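PDB 3VWA: cytoplasmic export protein 1 from Saccharomyces cerevisiae, which belongs to the nuclear tRNA export machinery, binding tRNA and possibly collecting it from export receptors at the nuclear pore for delivery to translation. Local coordinates for residues 213-218 with 223-228. Sequence-based numbering, arbitrary orientation.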
loop_
_atom_site.group_PDB
_atom_site.type_symbol
_atom_site.label_atom_id
_atom_site.label_comp_id
_atom_site.label_asym_id
_atom_site.label_seq_id
_atom_site.Cartn_x
_atom_site.Cartn_y
_atom_site.Cartn_z
ATOM N N ASN A 213 14.725 30.614 14.708
ATOM C CA ASN A 213 15.247 31.942 14.408
ATOM C C ASN A 213 16.700 32.056 14.755
ATOM O O ASN A 213 17.475 32.650 14.025
ATOM C CB ASN A 213 14.491 33.012 15.165
ATOM C CG ASN A 213 13.247 33.396 14.467
ATOM O OD1 ASN A 213 13.097 33.142 13.277
ATOM N ND2 ASN A 213 12.330 34.012 15.191
HETATM N N MSE A 214 17.055 31.469 15.883
HETATM C CA MSE A 214 18.423 31.445 16.347
HETATM C C MSE A 214 19.324 30.811 15.310
HETATM O O MSE A 214 20.322 31.418 14.909
HETATM C CB MSE A 214 18.415 30.677 17.650
HETATM C CG MSE A 214 17.709 31.486 18.744
HETATM SE SE MSE A 214 18.207 30.650 20.463
HETATM C CE MSE A 214 17.817 32.122 21.745
ATOM N N ILE A 215 18.983 29.608 14.845
ATOM C CA ILE A 215 19.839 28.933 13.867
ATOM C C ILE A 215 19.782 29.678 12.536
ATOM O O ILE A 215 20.751 29.688 11.785
ATOM C CB ILE A 215 19.503 27.429 13.642
ATOM C CG1 ILE A 215 18.069 27.203 13.147
ATOM C CG2 ILE A 215 19.742 26.616 14.884
ATOM C CD1 ILE A 215 17.809 25.767 12.724
ATOM N N SER A 216 18.657 30.322 12.266
ATOM C CA SER A 216 18.464 31.058 11.011
ATOM C C SER A 216 19.427 32.223 10.898
ATOM O O SER A 216 19.813 32.594 9.800
ATOM C CB SER A 216 17.034 31.556 10.862
ATOM O OG SER A 216 16.279 30.633 10.122
ATOM N N ASP A 217 19.818 32.761 12.048
ATOM C CA ASP A 217 20.780 33.853 12.133
ATOM C C ASP A 217 22.126 33.369 12.613
ATOM O O ASP A 217 22.978 34.189 12.938
ATOM C CB ASP A 217 20.260 34.923 13.095
ATOM C CG ASP A 217 18.991 35.535 12.609
ATOM O OD1 ASP A 217 18.100 35.818 13.428
ATOM O OD2 ASP A 217 18.882 35.677 11.385
ATOM N N GLY A 218 22.300 32.049 12.698
ATOM C CA GLY A 218 23.600 31.456 13.002
ATOM C C GLY A 218 24.103 31.754 14.403
ATOM O O GLY A 218 25.306 31.715 14.669
ATOM N N GLU A 223 23.838 21.135 17.046
ATOM C CA GLU A 223 23.706 20.243 18.214
ATOM C C GLU A 223 22.990 20.962 19.363
ATOM O O GLU A 223 22.241 20.342 20.110
ATOM C CB GLU A 223 25.051 19.688 18.672
ATOM C CG GLU A 223 25.735 20.585 19.682
ATOM C CD GLU A 223 26.966 19.968 20.319
ATOM O OE1 GLU A 223 26.925 18.764 20.696
ATOM O OE2 GLU A 223 27.963 20.715 20.455
ATOM N N ASN A 224 23.205 22.270 19.475
ATOM C CA ASN A 224 22.572 23.051 20.533
ATOM C C ASN A 224 21.101 23.165 20.213
ATOM O O ASN A 224 20.265 22.960 21.083
ATOM C CB ASN A 224 23.210 24.435 20.637
ATOM C CG ASN A 224 22.840 25.158 21.927
ATOM O OD1 ASN A 224 22.177 26.203 21.905
ATOM N ND2 ASN A 224 23.279 24.601 23.070
ATOM N N PHE A 225 20.791 23.454 18.938
ATOM C CA PHE A 225 19.408 23.565 18.453
ATOM C C PHE A 225 18.666 22.264 18.691
ATOM O O PHE A 225 17.508 22.262 19.089
ATOM C CB PHE A 225 19.418 23.946 16.977
ATOM C CG PHE A 225 18.073 23.936 16.317
ATOM C CD1 PHE A 225 17.241 25.054 16.372
ATOM C CD2 PHE A 225 17.651 22.813 15.574
ATOM C CE1 PHE A 225 15.999 25.061 15.742
ATOM C CE2 PHE A 225 16.407 22.814 14.947
ATOM C CZ PHE A 225 15.582 23.941 15.025
ATOM N N ARG A 226 19.376 21.161 18.517
ATOM C CA ARG A 226 18.805 19.839 18.693
ATOM C C ARG A 226 18.345 19.555 20.164
ATOM O O ARG A 226 17.246 19.075 20.402
ATOM C CB ARG A 226 19.857 18.842 18.245
ATOM C CG ARG A 226 19.344 17.448 18.048
ATOM C CD ARG A 226 20.363 16.628 17.307
ATOM N NE ARG A 226 19.905 15.250 17.318
ATOM C CZ ARG A 226 20.712 14.205 17.235
ATOM N NH1 ARG A 226 20.200 12.971 17.258
ATOM N NH2 ARG A 226 22.030 14.410 17.127
ATOM N N LYS A 227 19.201 19.828 21.138
ATOM C CA LYS A 227 18.852 19.653 22.551
ATOM C C LYS A 227 17.673 20.527 22.989
ATOM O O LYS A 227 16.960 20.150 23.898
ATOM C CB LYS A 227 20.057 19.935 23.464
ATOM C CG LYS A 227 21.346 19.324 22.956
ATOM C CD LYS A 227 22.346 19.036 24.063
ATOM C CE LYS A 227 23.502 18.189 23.514
ATOM N NZ LYS A 227 24.623 18.052 24.487
ATOM N N ARG A 228 17.471 21.681 22.349
ATOM C CA ARG A 228 16.388 22.594 22.744
ATOM C C ARG A 228 15.054 22.040 22.284
ATOM O O ARG A 228 14.077 21.927 23.059
ATOM C CB ARG A 228 16.626 24.003 22.177
ATOM C CG ARG A 228 17.783 24.699 22.861
ATOM C CD ARG A 228 18.264 25.917 22.095
ATOM N NE ARG A 228 19.209 26.715 22.878
ATOM C CZ ARG A 228 18.968 27.937 23.363
ATOM N NH1 ARG A 228 17.810 28.543 23.139
ATOM N NH2 ARG A 228 19.903 28.571 24.058
#
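Ile215 lies over the ring of Phe225, and this pair forms the buried half of the contact. The delta methyl meets the face: Ile215 CD1 sits 3.6 Å from the centroid of the Phe225 ring and 12° off its normal, a CH-pi contact over the middle of one face. The gamma methyl bears on the root of the same ring, with Ile215 CG2 3.3 Å from Phe225 CD1 and 3.4 Å from Phe225 CB. Phe225 has CG anti to its own backbone N (chi1 173°), which carries the ring across to the neighbouring helix, where the two side chains cross at about a right angle. With an alanine here, Ile215 would probably lose the surface under its delta methyl, and a gap would be likely to open between the helices.

Met214 (a selenomethionine) and Arg228, both partly exposed, form a second, smaller pair. Met214 SE comes within 3.4 Å of Arg228 NH1, approaching the guanidinium obliquely from a chain that runs across the arginine. One helical turn back, Asn224 OD1 takes a weak, bent hydrogen bond from Arg228 NE (3.2 Å, 135°); with another weak one between Arg228 NH1 and Asn211 OD1, it probably helps to steady the guanidinium.

Helix 209-216 ends in a Schellman motif, with Gly218 at positive phi as the C-prime residue, and a short connection leads into helix 222-231. Ile220 from that connection packs against all four contacting side chains. On helix 186-198, Ile215 touches Leu191 and Phe225 touches Ile195; Phe225 also touches Leu117 of helix 106-122, tying the hairpin into the kinase-like domain's helical part.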